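Local coordinates for OsmC family protein (Rhodothermus marinus, PDB 5CML) that probably hydrolyses carboxylic esters as a serine esterase, this chain being the esterase domain of a longer protein that also carries an OsmC domain, at residues I131-L143 and D200-F212. Sequence-based numbering, arbitrary orientation. Where two conformers were deposited one is given.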
loop_
_atom_site.group_PDB
_atom_site.type_symbol
_atom_site.label_atom_id
_atom_site.label_comp_id
_atom_site.label_asym_id
_atom_site.label_seq_id
_atom_site.Cartn_x
_atom_site.Cartn_y
_atom_site.Cartn_z
ATOM N N ILE A 131 -0.528 3.347 5.508
ATOM C CA ILE A 131 -0.283 2.860 6.868
ATOM C C ILE A 131 1.228 2.767 7.100
ATOM O O ILE A 131 1.905 1.945 6.472
ATOM C CB ILE A 131 -0.912 1.472 7.092
ATOM C CG1 ILE A 131 -2.380 1.469 6.678
ATOM C CG2 ILE A 131 -0.726 0.987 8.529
ATOM C CD1 ILE A 131 -2.878 0.114 6.221
ATOM N N GLY A 132 1.769 3.588 7.993
ATOM C CA GLY A 132 3.179 3.481 8.320
ATOM C C GLY A 132 4.104 3.883 7.181
ATOM O O GLY A 132 5.231 3.410 7.110
ATOM N N ALA A 133 3.646 4.757 6.299
ATOM C CA ALA A 133 4.437 5.104 5.099
ATOM C C ALA A 133 5.616 6.036 5.419
ATOM O O ALA A 133 5.468 6.993 6.176
ATOM C CB ALA A 133 3.555 5.755 4.052
ATOM N N PRO A 134 6.781 5.767 4.816
ATOM C CA PRO A 134 7.902 6.699 4.951
ATOM C C PRO A 134 7.682 7.899 4.043
ATOM O O PRO A 134 6.975 7.778 3.056
ATOM C CB PRO A 134 9.105 5.864 4.540
ATOM C CG PRO A 134 8.565 4.886 3.563
ATOM C CD PRO A 134 7.152 4.564 4.059
ATOM N N CYS A 135 8.274 9.041 4.376
ATOM C CA CYS A 135 7.977 10.269 3.653
ATOM C C CYS A 135 9.041 10.639 2.637
ATOM O O CYS A 135 8.772 11.423 1.729
ATOM C CB CYS A 135 7.806 11.424 4.632
ATOM S SG CYS A 135 9.325 11.921 5.456
ATOM N N ASP A 136 10.243 10.089 2.796
ATOM C CA ASP A 136 11.357 10.504 1.953
ATOM C C ASP A 136 12.446 9.436 1.817
ATOM O O ASP A 136 12.441 8.434 2.530
ATOM C CB ASP A 136 11.951 11.822 2.494
ATOM C CG ASP A 136 12.477 11.713 3.911
ATOM O OD1 ASP A 136 12.853 10.609 4.365
ATOM O OD2 ASP A 136 12.548 12.771 4.576
ATOM N N PRO A 137 13.377 9.629 0.868
ATOM C CA PRO A 137 14.417 8.614 0.689
ATOM C C PRO A 137 15.297 8.364 1.912
ATOM O O PRO A 137 15.729 7.242 2.107
ATOM C CB PRO A 137 15.244 9.187 -0.477
ATOM C CG PRO A 137 14.224 9.897 -1.296
ATOM C CD PRO A 137 13.317 10.547 -0.286
ATOM N N ALA A 138 15.565 9.368 2.733
ATOM C CA ALA A 138 16.399 9.114 3.891
ATOM C C ALA A 138 15.764 8.059 4.798
ATOM O O ALA A 138 16.448 7.170 5.319
ATOM C CB ALA A 138 16.666 10.414 4.656
ATOM N N HIS A 139 14.449 8.124 4.961
ATOM C CA HIS A 139 13.778 7.189 5.852
ATOM C C HIS A 139 13.594 5.822 5.175
ATOM O O HIS A 139 13.546 4.799 5.851
ATOM C CB HIS A 139 12.457 7.790 6.334
ATOM C CG HIS A 139 12.647 8.846 7.380
ATOM N ND1 HIS A 139 12.744 10.187 7.079
ATOM C CD2 HIS A 139 12.786 8.751 8.724
ATOM C CE1 HIS A 139 12.935 10.872 8.196
ATOM N NE2 HIS A 139 12.968 10.025 9.207
ATOM N N VAL A 140 13.543 5.787 3.853
ATOM C CA VAL A 140 13.603 4.509 3.155
ATOM C C VAL A 140 15.005 3.888 3.267
ATOM O O VAL A 140 15.123 2.684 3.496
ATOM C CB VAL A 140 13.200 4.660 1.664
ATOM C CG1 VAL A 140 13.347 3.333 0.920
ATOM C CG2 VAL A 140 11.760 5.143 1.573
ATOM N N ARG A 141 16.061 4.687 3.100
ATOM C CA ARG A 141 17.425 4.167 3.221
ATOM C C ARG A 141 17.691 3.491 4.554
ATOM O O ARG A 141 18.469 2.538 4.630
ATOM C CB ARG A 141 18.453 5.277 3.001
ATOM C CG ARG A 141 18.617 5.624 1.545
ATOM C CD ARG A 141 19.859 6.454 1.298
ATOM N NE ARG A 141 19.781 7.780 1.903
ATOM C CZ ARG A 141 19.233 8.840 1.314
ATOM N NH1 ARG A 141 18.666 8.725 0.103
ATOM N NH2 ARG A 141 19.235 10.007 1.942
ATOM N N HIS A 142 17.042 3.977 5.604
ATOM C CA HIS A 142 17.154 3.361 6.922
ATOM C C HIS A 142 16.780 1.873 6.885
ATOM O O HIS A 142 17.285 1.074 7.678
ATOM C CB HIS A 142 16.263 4.111 7.910
ATOM C CG HIS A 142 16.384 3.622 9.316
ATOM N ND1 HIS A 142 15.388 2.905 9.947
ATOM C CD2 HIS A 142 17.387 3.743 10.215
ATOM C CE1 HIS A 142 15.776 2.603 11.173
ATOM N NE2 HIS A 142 16.984 3.104 11.362
ATOM N N LEU A 143 15.900 1.516 5.955
ATOM C CA LEU A 143 15.329 0.166 5.859
ATOM C C LEU A 143 16.054 -0.779 4.900
ATOM O O LEU A 143 15.798 -1.986 4.914
ATOM C CB LEU A 143 13.874 0.257 5.399
ATOM C CG LEU A 143 12.962 1.235 6.129
ATOM C CD1 LEU A 143 11.611 1.314 5.423
ATOM C CD2 LEU A 143 12.780 0.859 7.595
ATOM N N ASP A 200 5.737 3.438 16.377
ATOM C CA ASP A 200 6.374 2.732 15.271
ATOM C C ASP A 200 7.893 2.829 15.391
ATOM O O ASP A 200 8.450 3.925 15.445
ATOM C CB ASP A 200 5.874 3.309 13.931
ATOM C CG ASP A 200 6.206 2.428 12.708
ATOM O OD1 ASP A 200 7.292 1.807 12.644
ATOM O OD2 ASP A 200 5.357 2.381 11.784
ATOM N N GLN A 201 8.551 1.671 15.440
ATOM C CA GLN A 201 10.007 1.593 15.616
ATOM C C GLN A 201 10.778 1.495 14.303
ATOM O O GLN A 201 12.023 1.558 14.295
ATOM C CB GLN A 201 10.361 0.384 16.479
ATOM C CG GLN A 201 9.895 0.495 17.917
ATOM C CD GLN A 201 10.052 -0.813 18.665
ATOM O OE1 GLN A 201 9.068 -1.459 19.029
ATOM N NE2 GLN A 201 11.289 -1.216 18.889
ATOM N N ILE A 202 10.045 1.331 13.206
ATOM C CA ILE A 202 10.634 1.031 11.904
ATOM C C ILE A 202 10.593 2.269 11.033
ATOM O O ILE A 202 11.584 2.651 10.427
ATOM C CB ILE A 202 9.868 -0.122 11.214
ATOM C CG1 ILE A 202 9.849 -1.356 12.121
ATOM C CG2 ILE A 202 10.475 -0.467 9.857
ATOM C CD1 ILE A 202 11.214 -1.956 12.444
ATOM N N VAL A 203 9.408 2.859 10.937
ATOM C CA VAL A 203 9.196 4.122 10.247
ATOM C C VAL A 203 8.616 5.091 11.267
ATOM O O VAL A 203 7.473 4.937 11.715
ATOM C CB VAL A 203 8.239 3.981 9.044
ATOM C CG1 VAL A 203 7.989 5.329 8.412
ATOM C CG2 VAL A 203 8.796 2.975 8.015
ATOM N N GLY A 204 9.419 6.063 11.684
ATOM C CA GLY A 204 8.987 6.958 12.739
ATOM C C GLY A 204 7.769 7.805 12.394
ATOM O O GLY A 204 7.529 8.162 11.240
ATOM N N ILE A 205 7.023 8.174 13.434
ATOM C CA ILE A 205 5.815 8.957 13.294
ATOM C C ILE A 205 6.068 10.315 12.608
ATOM O O ILE A 205 5.160 10.858 11.980
ATOM C CB ILE A 205 5.153 9.148 14.698
ATOM C CG1 ILE A 205 3.875 9.949 14.610
ATOM C CG2 ILE A 205 6.114 9.829 15.661
ATOM C CD1 ILE A 205 2.746 9.157 14.140
ATOM N N GLU A 206 7.290 10.848 12.692
ATOM C CA GLU A 206 7.591 12.102 12.011
ATOM C C GLU A 206 7.325 12.007 10.494
ATOM O O GLU A 206 7.052 13.020 9.854
ATOM C CB GLU A 206 9.043 12.550 12.266
ATOM C CG GLU A 206 10.102 11.604 11.733
ATOM C CD GLU A 206 10.502 10.521 12.726
ATOM O OE1 GLU A 206 9.700 10.166 13.634
ATOM O OE2 GLU A 206 11.653 10.040 12.600
ATOM N N ASN A 207 7.343 10.788 9.939
ATOM C CA ASN A 207 7.077 10.593 8.510
ATOM C C ASN A 207 5.636 10.941 8.180
ATOM O O ASN A 207 5.362 11.507 7.126
ATOM C CB ASN A 207 7.371 9.141 8.075
ATOM C CG ASN A 207 8.848 8.846 8.002
ATOM O OD1 ASN A 207 9.458 9.001 6.952
ATOM N ND2 ASN A 207 9.430 8.409 9.113
ATOM N N ALA A 208 4.712 10.652 9.099
ATOM C CA ALA A 208 3.320 10.995 8.860
ATOM C C ALA A 208 3.138 12.520 8.901
ATOM O O ALA A 208 2.367 13.069 8.132
ATOM C CB ALA A 208 2.399 10.295 9.887
ATOM N N ALA A 209 3.851 13.208 9.796
ATOM C CA ALA A 209 3.738 14.665 9.866
ATOM C C ALA A 209 4.283 15.298 8.589
ATOM O O ALA A 209 3.729 16.259 8.064
ATOM C CB ALA A 209 4.481 15.194 11.074
ATOM N N CYS A 210 5.365 14.730 8.078
ATOM C CA CYS A 210 5.991 15.176 6.853
ATOM C C CYS A 210 5.031 15.052 5.671
ATOM O O CYS A 210 4.862 15.972 4.878
ATOM C CB CYS A 210 7.251 14.338 6.634
ATOM S SG CYS A 210 8.134 14.634 5.144
ATOM N N LEU A 211 4.392 13.882 5.571
ATOM C CA LEU A 211 3.461 13.660 4.477
ATOM C C LEU A 211 2.238 14.571 4.627
ATOM O O LEU A 211 1.745 15.114 3.644
ATOM C CB LEU A 211 3.036 12.183 4.391
ATOM C CG LEU A 211 4.123 11.221 3.882
ATOM C CD1 LEU A 211 3.776 9.746 4.176
ATOM C CD2 LEU A 211 4.325 11.404 2.386
ATOM N N PHE A 212 1.752 14.753 5.852
ATOM C CA PHE A 212 0.586 15.599 6.064
ATOM C C PHE A 212 0.870 17.051 5.687
ATOM O O PHE A 212 0.035 17.716 5.073
ATOM C CB PHE A 212 0.112 15.493 7.523
ATOM C CG PHE A 212 -1.213 16.154 7.786
ATOM C CD1 PHE A 212 -1.283 17.500 8.086
ATOM C CD2 PHE A 212 -2.392 15.431 7.740
ATOM C CE1 PHE A 212 -2.499 18.110 8.331
ATOM C CE2 PHE A 212 -3.612 16.049 7.985
ATOM C CZ PHE A 212 -3.665 17.378 8.286
HETATM O O HOH W 1 12.450 4.633 8.452
#
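N207, on helix 206-214, reaches to the backbone of C135, joining the loop after strand 127-131 to the helix that follows the neighbouring parallel strand 192-196 of an alpha/beta-hydrolase fold. Its OD1 accepts from C135 N at 2.8 Å (N-H...O 155°), while ND2 donates to G204 O, which lies in the amide plane, so both ends fix the rotation of the group. Asparagine suits the place because it offers an acceptor and a donor on one short stem. A leucine in its place, similar in size but apolar, would probably leave C135 N without its acceptor and G204 O with one donor fewer. OD1 also sits over a face of the H139 ring, 3.2 Å from H139 CG, with amide and ring planes 85° apart.

The inner side is close-packed. V203 CG1 lies 3.7 Å from P134 CA, L211 CD1 meets the methyl of A133, and L143 CD2 presses on I202 CG2 at 3.5 Å, tighter than usual for carbons. Branched apolar V203 and L211 suit this side, needing no polar partners. G132 suits its positive phi, which favours glycine. Nearby, the Asx turn of D200 turns OD1 to its own loop, leaving OD2 to bond H229, consistent with D200 being the acid of a Ser-His-Asp triad. C135 and C210 are a known disulfide pair, although the alternate conformers make their sulfur spacing here doubtful.

Toward solvent the contact loosens. With CG anti to its carbonyl carbon (chi1 -76°), H139 can donate through ND1 to D136 OD1, the N-cap oxygen that H139 N also binds, whereas its NE2 stays 3.6 Å from OE2 of the exposed E206. Beside it, a water donates to both H139 O (2.8 Å) and I202 O (2.9 Å).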